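Local coordinates for protein putative glucoamylase (Bacteroides caccae ATCC 43185, PDB 4QT9) that probably acts as a glucoamylase-type glycoside hydrolase, releasing glucose from the ends of alpha-glucan chains, although its natural substrate is not established, at residues 300-303 / 308-311; 326-331 / 336-341; 363-368 / 379-384. One frame throughout, in Å; residues are numbered along the deposited sequence. Where two conformers were deposited one is given.

Contact 1: 300-303 / 308-311; sequences IRNP and GFGP
Asn302 lies across Phe309 where the chain leaves helix 284-301 and turns back on itself, the two side chains crossing at about a right angle. Asn302 is the first residue past the helix, with positive phi, and its CG stands anti to the backbone N (chi1 -171°), which carries the amide toward 308-311. From the root outward, Asn302 CB comes to 4.0 Å from Phe309 CB. Next, Asn302 CG makes the closest approach of the pair, 3.6 Å from that same Phe309 CB. Beyond it the amide forks. Asn302 OD1 reaches obliquely toward the ring and lies 3.7 Å from Phe309 CD2, while ND2 stays beside Phe309 CB and gives a hydrogen bond to the carbonyl of Tyr306, inside the turn. Amide and ring planes are 28° apart, so the amide neither lies flat on the phenyl group nor stands upright to it. An alanine here is likely to cost the carbonyl of Tyr306 its side-chain donor and to leave Phe309 CB and the near side of its ring less well covered. Two residues earlier, in the last turn of the helix, Ile300 meets the other half of 308-311. Its CG1 rests against the Gly310-Pro311 peptide, 3.7 Å from Pro311 N, and reaches Pro311 CG at 4.2 Å; Ile300 CD1 comes to 4.1 Å from Pro311 CA. The backbones come close here, with Ile300 CA 4.3 Å from Gly310 CA. Tyr306 also meets the Phe309 ring, their planes at about 45°. No hydrogen bond joins the two segments: the turn at this surface closes by van der Waals contact, and a polar tie, from Asn302 ND2 to the carbonyl of Tyr306, runs to the connection between them.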
ATOM      1  N   ILE A 300     -15.981 -18.188  -0.420  1.00 25.32           N
ATOM      2  CA  ILE A 300     -16.333 -19.612  -0.614  1.00 26.32           C
ATOM      3  C   ILE A 300     -17.795 -19.798  -0.196  1.00 31.90           C
ATOM      4  O   ILE A 300     -18.548 -20.449  -0.906  1.00 32.83           O
ATOM      5  CB  ILE A 300     -15.351 -20.573   0.137  1.00 29.99           C
ATOM      6  CG1 ILE A 300     -13.960 -20.557  -0.558  1.00 31.13           C
ATOM      7  CG2 ILE A 300     -15.919 -22.025   0.243  1.00 30.81           C
ATOM      8  CD1 ILE A 300     -12.862 -21.142   0.209  1.00 33.99           C
ATOM      9  N   ARG A 301     -18.212 -19.155   0.910  1.00 29.17           N
ATOM     10  CA  ARG A 301     -19.596 -19.256   1.370  1.00 29.61           C
ATOM     11  C   ARG A 301     -20.530 -18.627   0.346  1.00 30.87           C
ATOM     12  O   ARG A 301     -21.546 -19.236   0.040  1.00 29.18           O
ATOM     13  CB  ARG A 301     -19.783 -18.643   2.758  1.00 28.04           C
ATOM     14  CG  ARG A 301     -21.161 -18.943   3.347  1.00 23.89           C
ATOM     15  CD  ARG A 301     -21.159 -18.658   4.823  1.00 20.93           C
ATOM     16  NE  ARG A 301     -20.713 -17.299   5.148  1.00 25.14           N
ATOM     17  CZ  ARG A 301     -21.525 -16.255   5.255  1.00 36.28           C
ATOM     18  NH1 ARG A 301     -22.822 -16.382   5.000  1.00 27.74           N
ATOM     19  NH2 ARG A 301     -21.048 -15.074   5.611  1.00 23.09           N
ATOM     20  N   ASN A 302     -20.156 -17.452  -0.225  1.00 26.41           N
ATOM     21  CA  ASN A 302     -20.896 -16.764  -1.299  1.00 25.01           C
ATOM     22  C   ASN A 302     -22.411 -16.716  -1.002  1.00 27.16           C
ATOM     23  O   ASN A 302     -23.196 -17.308  -1.750  1.00 25.90           O
ATOM     24  CB  ASN A 302     -20.617 -17.462  -2.640  1.00 22.74           C
ATOM     25  CG  ASN A 302     -21.147 -16.743  -3.854  1.00 38.29           C
ATOM     26  OD1 ASN A 302     -21.402 -15.538  -3.831  1.00 29.35           O
ATOM     27  ND2 ASN A 302     -21.409 -17.492  -4.919  1.00 27.00           N
ATOM     28  N   PRO A 303     -22.833 -16.046   0.102  1.00 23.16           N
ATOM     29  CA  PRO A 303     -24.272 -16.070   0.468  1.00 23.52           C
ATOM     30  C   PRO A 303     -25.168 -15.281  -0.483  1.00 30.63           C
ATOM     31  O   PRO A 303     -26.386 -15.478  -0.456  1.00 31.54           O
ATOM     32  CB  PRO A 303     -24.298 -15.458   1.862  1.00 24.73           C
ATOM     33  CG  PRO A 303     -23.040 -14.525   1.888  1.00 26.85           C
ATOM     34  CD  PRO A 303     -22.025 -15.280   1.084  1.00 22.16           C
ATOM     35  N   GLY A 308     -18.919 -17.289 -10.100  1.00 27.49           N
ATOM     36  CA  GLY A 308     -17.473 -17.431 -10.023  1.00 27.74           C
ATOM     37  C   GLY A 308     -16.834 -17.509  -8.656  1.00 31.38           C
ATOM     38  O   GLY A 308     -15.720 -18.029  -8.558  1.00 31.80           O
ATOM     39  N   PHE A 309     -17.499 -16.977  -7.605  1.00 26.63           N
ATOM     40  CA  PHE A 309     -16.956 -16.959  -6.224  1.00 25.98           C
ATOM     41  C   PHE A 309     -16.708 -18.386  -5.724  1.00 30.84           C
ATOM     42  O   PHE A 309     -17.574 -19.234  -5.889  1.00 30.70           O
ATOM     43  CB  PHE A 309     -17.921 -16.226  -5.274  1.00 27.07           C
ATOM     44  CG  PHE A 309     -17.885 -14.714  -5.243  1.00 27.95           C
ATOM     45  CD1 PHE A 309     -17.771 -13.976  -6.421  1.00 31.07           C
ATOM     46  CD2 PHE A 309     -18.062 -14.024  -4.048  1.00 29.72           C
ATOM     47  CE1 PHE A 309     -17.780 -12.577  -6.397  1.00 31.39           C
ATOM     48  CE2 PHE A 309     -18.086 -12.624  -4.027  1.00 32.62           C
ATOM     49  CZ  PHE A 309     -17.910 -11.906  -5.199  1.00 30.28           C
ATOM     50  N   GLY A 310     -15.507 -18.656  -5.218  1.00 27.57           N
ATOM     51  CA  GLY A 310     -15.134 -19.993  -4.760  1.00 28.38           C
ATOM     52  C   GLY A 310     -13.674 -20.129  -4.355  1.00 32.33           C
ATOM     53  O   GLY A 310     -12.978 -19.123  -4.265  1.00 31.95           O
ATOM     54  N   PRO A 311     -13.157 -21.366  -4.124  1.00 29.99           N
ATOM     55  CA  PRO A 311     -11.742 -21.513  -3.693  1.00 29.48           C
ATOM     56  C   PRO A 311     -10.720 -21.074  -4.736  1.00 33.95           C
ATOM     57  O   PRO A 311      -9.608 -20.714  -4.366  1.00 34.18           O
ATOM     58  CB  PRO A 311     -11.599 -23.009  -3.393  1.00 32.37           C
ATOM     59  CG  PRO A 311     -13.011 -23.542  -3.327  1.00 37.09           C
ATOM     60  CD  PRO A 311     -13.846 -22.672  -4.188  1.00 31.41           C
TER

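Contact 2: 326-331 / 336-341; sequences AAHSPN and KGVISP
With CG anti to the carbonyl carbon (chi1 -49°), His328 turns its imidazole toward Lys336 and Val338; Lys336 answers with a first torsion of -57°, its CG likewise anti to the carbonyl carbon and so set beside the ring. That methylene arrives at the ring edge, in plane, with Lys336 CG 3.7 Å from His328 CD2. Val338 comes over one face instead: its CB forms a CH-pi contact, 4.0 Å from the centroid of the His328 ring and 27° off the normal. Val338 CG1, anti to its own backbone N, extends this cover to His328 CE1 at 3.7 Å. On the opposite face lies the carbonyl oxygen of Ala326, 3.4 Å above the His328 plane and displaced toward the rim. Both ring nitrogens are engaged outside the two segments: ND1 bonds the carbonyl of Thr317 and NE2 the hydroxyl of Ser321, which together fix the rotation of this buried ring. Ser340 OG is likewise bonded to Ser319 OG. The contact thus backs onto the antiparallel hairpin of strands 318-321 and 324-327: His328 follows its second strand, and Val338 packs on Ser321 of the first. Pro330 leans on Val294 and Tyr298 of helix 284-301, while 336-341 runs on toward helix 341-345.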
ATOM      1  N   ALA A 326     -15.871   1.221  -4.733  1.00 29.10           N
ATOM      2  CA  ALA A 326     -16.450   0.752  -3.484  1.00 29.10           C
ATOM      3  C   ALA A 326     -15.436   0.045  -2.587  1.00 33.70           C
ATOM      4  O   ALA A 326     -14.550  -0.669  -3.067  1.00 32.19           O
ATOM      5  CB  ALA A 326     -17.610  -0.190  -3.785  1.00 30.31           C
ATOM      6  N   ALA A 327     -15.617   0.206  -1.267  1.00 32.17           N
ATOM      7  CA  ALA A 327     -14.794  -0.425  -0.232  1.00 31.85           C
ATOM      8  C   ALA A 327     -15.304  -1.860   0.015  1.00 33.77           C
ATOM      9  O   ALA A 327     -15.882  -2.144   1.066  1.00 36.25           O
ATOM     10  CB  ALA A 327     -14.829   0.405   1.053  1.00 32.33           C
ATOM     11  N   HIS A 328     -15.115  -2.755  -0.967  1.00 26.09           N
ATOM     12  CA  HIS A 328     -15.582  -4.145  -0.838  1.00 25.48           C
ATOM     13  C   HIS A 328     -14.896  -4.804   0.320  1.00 30.55           C
ATOM     14  O   HIS A 328     -13.695  -4.602   0.506  1.00 30.77           O
ATOM     15  CB  HIS A 328     -15.350  -4.976  -2.105  1.00 24.91           C
ATOM     16  CG  HIS A 328     -15.816  -4.327  -3.364  1.00 27.67           C
ATOM     17  ND1 HIS A 328     -14.914  -3.840  -4.294  1.00 29.02           N
ATOM     18  CD2 HIS A 328     -17.073  -4.102  -3.811  1.00 29.41           C
ATOM     19  CE1 HIS A 328     -15.647  -3.357  -5.286  1.00 28.79           C
ATOM     20  NE2 HIS A 328     -16.950  -3.489  -5.044  1.00 29.38           N
ATOM     21  N   SER A 329     -15.660  -5.564   1.114  1.00 26.15           N
ATOM     22  CA  SER A 329     -15.099  -6.279   2.257  0.50 25.66           C
ATOM     23  C   SER A 329     -15.921  -7.582   2.464  1.00 31.40           C
ATOM     24  O   SER A 329     -16.990  -7.725   1.834  1.00 30.28           O
ATOM     25  CB  SER A 329     -15.051  -5.384   3.501  0.50 24.72           C
ATOM     26  OG  SER A 329     -16.245  -5.441   4.259  0.50 25.11           O
ATOM     27  N   PRO A 330     -15.420  -8.573   3.285  1.00 29.34           N
ATOM     28  CA  PRO A 330     -16.147  -9.846   3.400  1.00 28.89           C
ATOM     29  C   PRO A 330     -17.376  -9.787   4.323  1.00 32.95           C
ATOM     30  O   PRO A 330     -17.373 -10.341   5.427  1.00 33.82           O
ATOM     31  CB  PRO A 330     -15.071 -10.802   3.919  1.00 30.95           C
ATOM     32  CG  PRO A 330     -14.203  -9.945   4.776  1.00 35.10           C
ATOM     33  CD  PRO A 330     -14.152  -8.615   4.069  1.00 30.24           C
ATOM     34  N   ASN A 331     -18.437  -9.124   3.843  1.00 28.18           N
ATOM     35  CA  ASN A 331     -19.759  -9.020   4.464  1.00 28.23           C
ATOM     36  C   ASN A 331     -20.793  -8.673   3.369  1.00 28.58           C
ATOM     37  O   ASN A 331     -20.460  -7.985   2.406  1.00 26.62           O
ATOM     38  CB  ASN A 331     -19.788  -8.022   5.639  1.00 29.91           C
ATOM     39  CG  ASN A 331     -19.641  -6.578   5.250  1.00 40.29           C
ATOM     40  OD1 ASN A 331     -20.544  -5.973   4.671  1.00 36.27           O
ATOM     41  ND2 ASN A 331     -18.533  -5.977   5.631  1.00 31.36           N
ATOM     42  N   LYS A 336     -20.333  -6.753  -3.515  1.00 25.73           N
ATOM     43  CA  LYS A 336     -21.083  -6.307  -4.697  1.00 25.69           C
ATOM     44  C   LYS A 336     -20.919  -7.245  -5.878  1.00 28.31           C
ATOM     45  O   LYS A 336     -21.324  -6.896  -6.986  1.00 28.93           O
ATOM     46  CB  LYS A 336     -20.655  -4.878  -5.114  1.00 28.76           C
ATOM     47  CG  LYS A 336     -20.791  -3.805  -4.027  1.00 37.25           C
ATOM     48  CD  LYS A 336     -22.236  -3.381  -3.793  1.00 48.29           C
ATOM     49  CE  LYS A 336     -22.326  -2.044  -3.105  1.00 65.39           C
ATOM     50  NZ  LYS A 336     -22.054  -2.147  -1.649  1.00 77.48           N
ATOM     51  N   GLY A 337     -20.321  -8.413  -5.656  1.00 23.94           N
ATOM     52  CA  GLY A 337     -20.082  -9.384  -6.725  1.00 23.69           C
ATOM     53  C   GLY A 337     -18.817  -9.103  -7.489  1.00 26.61           C
ATOM     54  O   GLY A 337     -18.594  -9.642  -8.576  1.00 27.36           O
ATOM     55  N   VAL A 338     -17.968  -8.278  -6.905  1.00 21.80           N
ATOM     56  CA  VAL A 338     -16.741  -7.819  -7.540  1.00 20.30           C
ATOM     57  C   VAL A 338     -15.518  -8.440  -6.870  1.00 25.39           C
ATOM     58  O   VAL A 338     -15.339  -8.309  -5.655  1.00 25.63           O
ATOM     59  CB  VAL A 338     -16.675  -6.270  -7.529  1.00 21.02           C
ATOM     60  CG1 VAL A 338     -15.334  -5.773  -8.011  1.00 18.70           C
ATOM     61  CG2 VAL A 338     -17.820  -5.658  -8.344  1.00 21.50           C
ATOM     62  N   ILE A 339     -14.669  -9.100  -7.687  1.00 21.87           N
ATOM     63  CA  ILE A 339     -13.401  -9.687  -7.245  1.00 21.05           C
ATOM     64  C   ILE A 339     -12.333  -8.708  -7.680  1.00 24.25           C
ATOM     65  O   ILE A 339     -12.434  -8.186  -8.779  1.00 21.87           O
ATOM     66  CB  ILE A 339     -13.166 -11.138  -7.813  1.00 24.36           C
ATOM     67  CG1 ILE A 339     -14.213 -12.174  -7.286  1.00 25.84           C
ATOM     68  CG2 ILE A 339     -11.717 -11.639  -7.601  1.00 24.04           C
ATOM     69  CD1 ILE A 339     -14.273 -12.444  -5.691  1.00 23.68           C
ATOM     70  N   SER A 340     -11.361  -8.416  -6.807  1.00 22.21           N
ATOM     71  CA  SER A 340     -10.230  -7.547  -7.083  1.00 21.95           C
ATOM     72  C   SER A 340      -8.966  -8.391  -6.960  1.00 26.06           C
ATOM     73  O   SER A 340      -8.668  -8.836  -5.855  1.00 24.89           O
ATOM     74  CB  SER A 340     -10.207  -6.356  -6.128  1.00 27.85           C
ATOM     75  OG  SER A 340     -11.488  -5.754  -6.046  1.00 41.41           O
ATOM     76  N   PRO A 341      -8.256  -8.686  -8.092  1.00 23.83           N
ATOM     77  CA  PRO A 341      -7.046  -9.543  -8.027  1.00 22.93           C
ATOM     78  C   PRO A 341      -6.000  -9.131  -6.980  1.00 26.57           C
ATOM     79  O   PRO A 341      -5.363 -10.006  -6.402  1.00 25.62           O
ATOM     80  CB  PRO A 341      -6.472  -9.437  -9.445  1.00 24.31           C
ATOM     81  CG  PRO A 341      -7.665  -9.196 -10.309  1.00 29.15           C
ATOM     82  CD  PRO A 341      -8.541  -8.279  -9.488  1.00 24.66           C
TER

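Contact 3: 363-368 / 379-384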
ATOM      1  N   TYR A 363      -5.178 -15.885 -14.311  1.00 26.65           N
ATOM      2  CA  TYR A 363      -4.361 -15.954 -15.524  1.00 26.25           C
ATOM      3  C   TYR A 363      -5.065 -16.783 -16.612  1.00 33.42           C
ATOM      4  O   TYR A 363      -5.092 -16.370 -17.766  1.00 33.72           O
ATOM      5  CB  TYR A 363      -2.995 -16.563 -15.191  1.00 28.02           C
ATOM      6  CG  TYR A 363      -2.022 -16.519 -16.346  1.00 31.33           C
ATOM      7  CD1 TYR A 363      -1.351 -15.344 -16.675  1.00 33.30           C
ATOM      8  CD2 TYR A 363      -1.809 -17.640 -17.147  1.00 33.29           C
ATOM      9  CE1 TYR A 363      -0.505 -15.280 -17.784  1.00 35.17           C
ATOM     10  CE2 TYR A 363      -0.961 -17.589 -18.254  1.00 34.97           C
ATOM     11  CZ  TYR A 363      -0.315 -16.408 -18.571  1.00 43.91           C
ATOM     12  OH  TYR A 363       0.538 -16.373 -19.650  1.00 52.97           O
ATOM     13  N   ASN A 364      -5.684 -17.911 -16.244  1.00 30.68           N
ATOM     14  CA  ASN A 364      -6.372 -18.777 -17.209  1.00 30.79           C
ATOM     15  C   ASN A 364      -7.664 -18.163 -17.779  1.00 33.42           C
ATOM     16  O   ASN A 364      -8.131 -18.628 -18.821  1.00 33.38           O
ATOM     17  CB  ASN A 364      -6.651 -20.148 -16.605  1.00 35.17           C
ATOM     18  CG  ASN A 364      -5.410 -21.008 -16.506  1.00 66.06           C
ATOM     19  OD1 ASN A 364      -4.477 -20.917 -17.327  1.00 56.41           O
ATOM     20  ND2 ASN A 364      -5.379 -21.878 -15.503  1.00 63.70           N
HETATM   21  N   MSE A 365      -8.200 -17.087 -17.156  1.00 29.34           N
HETATM   22  CA  MSE A 365      -9.390 -16.394 -17.673  1.00 28.79           C
HETATM   23  C   MSE A 365      -9.064 -15.582 -18.930  1.00 33.51           C
HETATM   24  O   MSE A 365      -9.975 -15.149 -19.631  1.00 33.57           O
HETATM   25  CB  MSE A 365     -10.011 -15.500 -16.615  1.00 29.87           C
HETATM   26  CG  MSE A 365     -10.928 -16.238 -15.693  1.00 35.63           C
HETATM   27 SE   MSE A 365     -11.337 -15.084 -14.210  0.75 41.20          SE
HETATM   28  CE  MSE A 365     -12.870 -14.169 -14.925  1.00 39.18           C
ATOM     29  N   GLY A 366      -7.776 -15.386 -19.197  1.00 30.09           N
ATOM     30  CA  GLY A 366      -7.299 -14.725 -20.408  1.00 30.52           C
ATOM     31  C   GLY A 366      -7.198 -13.222 -20.369  1.00 34.07           C
ATOM     32  O   GLY A 366      -7.184 -12.612 -19.295  1.00 33.26           O
ATOM     33  N   ASP A 367      -7.138 -12.626 -21.561  1.00 30.87           N
ATOM     34  CA  ASP A 367      -6.977 -11.186 -21.783  1.00 30.71           C
ATOM     35  C   ASP A 367      -8.069 -10.336 -21.130  1.00 31.78           C
ATOM     36  O   ASP A 367      -7.794  -9.187 -20.799  1.00 31.33           O
ATOM     37  CB  ASP A 367      -6.904 -10.862 -23.288  1.00 33.37           C
ATOM     38  CG  ASP A 367      -5.715 -11.477 -24.020  1.00 51.60           C
ATOM     39  OD1 ASP A 367      -4.817 -12.048 -23.344  1.00 52.06           O
ATOM     40  OD2 ASP A 367      -5.670 -11.379 -25.266  1.00 62.30           O
ATOM     41  N   LYS A 368      -9.284 -10.875 -20.936  1.00 25.30           N
ATOM     42  CA  LYS A 368     -10.362 -10.099 -20.323  1.00 23.73           C
ATOM     43  C   LYS A 368      -9.995  -9.629 -18.879  1.00 28.16           C
ATOM     44  O   LYS A 368     -10.525  -8.603 -18.453  1.00 26.88           O
ATOM     45  CB  LYS A 368     -11.703 -10.871 -20.361  1.00 23.19           C
ATOM     46  CG  LYS A 368     -11.910 -11.892 -19.255  1.00 25.67           C
ATOM     47  CD  LYS A 368     -12.948 -12.910 -19.649  1.00 20.95           C
ATOM     48  CE  LYS A 368     -13.513 -13.588 -18.460  1.00 24.91           C
ATOM     49  NZ  LYS A 368     -14.349 -14.737 -18.825  1.00 35.02           N
ATOM     50  N   PHE A 379     -13.435  -7.003 -11.383  1.00 21.62           N
ATOM     51  CA  PHE A 379     -14.325  -7.589 -12.391  1.00 23.33           C
ATOM     52  C   PHE A 379     -15.502  -8.259 -11.706  1.00 24.13           C
ATOM     53  O   PHE A 379     -15.396  -8.707 -10.566  1.00 21.76           O
ATOM     54  CB  PHE A 379     -13.582  -8.581 -13.331  1.00 25.89           C
ATOM     55  CG  PHE A 379     -13.100  -9.849 -12.658  1.00 27.97           C
ATOM     56  CD1 PHE A 379     -13.925 -10.967 -12.571  1.00 31.71           C
ATOM     57  CD2 PHE A 379     -11.833  -9.916 -12.089  1.00 29.77           C
ATOM     58  CE1 PHE A 379     -13.496 -12.121 -11.917  1.00 33.42           C
ATOM     59  CE2 PHE A 379     -11.399 -11.078 -11.455  1.00 33.18           C
ATOM     60  CZ  PHE A 379     -12.235 -12.170 -11.370  1.00 32.46           C
ATOM     61  N   SER A 380     -16.625  -8.333 -12.410  1.00 20.57           N
ATOM     62  CA  SER A 380     -17.803  -9.016 -11.916  1.00 20.27           C
ATOM     63  C   SER A 380     -18.243 -10.066 -12.945  1.00 27.26           C
ATOM     64  O   SER A 380     -18.742  -9.690 -14.012  1.00 27.05           O
ATOM     65  CB  SER A 380     -18.923  -8.024 -11.621  1.00 21.99           C
ATOM     66  OG  SER A 380     -20.145  -8.726 -11.423  1.00 26.87           O
ATOM     67  N   GLU A 381     -18.045 -11.378 -12.646  1.00 24.77           N
ATOM     68  CA  GLU A 381     -18.504 -12.453 -13.559  1.00 24.98           C
ATOM     69  C   GLU A 381     -20.051 -12.433 -13.707  1.00 31.64           C
ATOM     70  O   GLU A 381     -20.574 -12.757 -14.778  1.00 29.77           O
ATOM     71  CB  GLU A 381     -18.023 -13.846 -13.092  1.00 25.92           C
ATOM     72  CG  GLU A 381     -16.519 -14.045 -13.234  1.00 30.57           C
ATOM     73  CD  GLU A 381     -16.010 -15.456 -13.001  1.00 49.02           C
ATOM     74  OE1 GLU A 381     -16.402 -16.364 -13.764  1.00 44.86           O
ATOM     75  OE2 GLU A 381     -15.161 -15.641 -12.099  1.00 48.75           O
ATOM     76  N   THR A 382     -20.767 -12.035 -12.631  1.00 29.43           N
ATOM     77  CA  THR A 382     -22.235 -11.938 -12.587  1.00 29.48           C
ATOM     78  C   THR A 382     -22.748 -10.862 -13.553  1.00 33.20           C
ATOM     79  O   THR A 382     -23.678 -11.132 -14.305  1.00 32.84           O
ATOM     80  CB  THR A 382     -22.703 -11.637 -11.146  1.00 34.88           C
ATOM     81  OG1 THR A 382     -22.263 -12.679 -10.275  1.00 38.16           O
ATOM     82  CG2 THR A 382     -24.201 -11.486 -11.036  1.00 32.29           C
ATOM     83  N   ASP A 383     -22.161  -9.640 -13.500  1.00 30.25           N
ATOM     84  CA  ASP A 383     -22.562  -8.491 -14.313  1.00 29.26           C
ATOM     85  C   ASP A 383     -21.872  -8.467 -15.683  1.00 32.14           C
ATOM     86  O   ASP A 383     -22.237  -7.630 -16.521  1.00 33.27           O
ATOM     87  CB  ASP A 383     -22.287  -7.174 -13.555  1.00 30.53           C
ATOM     88  CG  ASP A 383     -23.287  -6.887 -12.424  1.00 51.13           C
ATOM     89  OD1 ASP A 383     -24.480  -6.668 -12.722  1.00 55.24           O
ATOM     90  OD2 ASP A 383     -22.862  -6.826 -11.246  1.00 56.91           O
ATOM     91  N   ASN A 384     -20.919  -9.397 -15.935  1.00 26.18           N
ATOM     92  CA  ASN A 384     -20.101  -9.474 -17.162  1.00 25.88           C
ATOM     93  C   ASN A 384     -19.387  -8.119 -17.385  1.00 29.34           C
ATOM     94  O   ASN A 384     -19.359  -7.559 -18.484  1.00 27.88           O
ATOM     95  CB  ASN A 384     -20.930  -9.941 -18.390  1.00 23.80           C
ATOM     96  CG  ASN A 384     -21.414 -11.343 -18.189  1.00 35.91           C
ATOM     97  OD1 ASN A 384     -22.608 -11.589 -17.962  1.00 30.69           O
ATOM     98  ND2 ASN A 384     -20.470 -12.261 -18.043  1.00 24.00           N
TER
HETATM   99  O   HOH W   1     -15.386 -16.148 -16.676  1.00 60.35           O
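A Met-aromatic contact joins Met365, a selenomethionine just after helix 352-364, to Phe379 in the loop that precedes strand 389-391. The two side chains come from opposite directions. The selenium of Met365 lies 4.8 Å from the centroid of the Phe379 ring, 38° off its normal, an oblique approach. The terminal methyl makes the closer touch, Met365 CE standing 3.7 Å from Phe379 CE1. It gets there because the chain bends about the last torsion (chi3 88°) after an extended second one. The same methyl meets Glu381, with Met365 CE 3.9 Å from Glu381 CD, and rests against ring and carboxylate stem together, where they adjoin; Glu381 CG in turn lies at the edge of the Phe379 ring, in its plane. In the alpha/alpha toroid fold of this protein, Gly366 is here the first residue to leave helical backbone angles, with positive phi, and the chain passes to the short strands 370-371 and 374-375 before returning through 379-384. At the solvent side a single water spans the two segments: it accepts from Lys368 NZ at 2.8 Å and donates to Glu381 OE1 at 3.1 Å. With Lys368 NZ and Glu381 OE1 5.7 Å apart, too far for direct contact, the two opposite charges are linked by the water and would probably still attract across the gap. Within the returning loop, Ser380 OG accepts from the backbone N of Asp383 at 3.0 Å with an angle of 163°, an ST motif spanning 380-383. Thr382 OG1 bonds the backbone N of Lys307.

The three contacts follow one another along the chain and gather on one side of its centre. Contacts 1 and 2 have centres about 12 Å apart and meet through the Phe309 ring of contact 1, whose CE1 packs 3.6 Å from Ile339 CD1 while its CZ touches Gly337 CA at 3.7 Å. Contact 3 lies about 15 Å from each of the others, centre to centre. It joins contact 2 through backbone, Ile339 N probably bonding Phe379 O at 3.0 Å, with a weak bond from Ser380 OG to Gly337 O. Contact 1 reaches it where Gly308 CA meets Glu381 OE2 at 3.6 Å. Segments 308-311, 336-341 and 379-384 therefore pack as neighbouring loops.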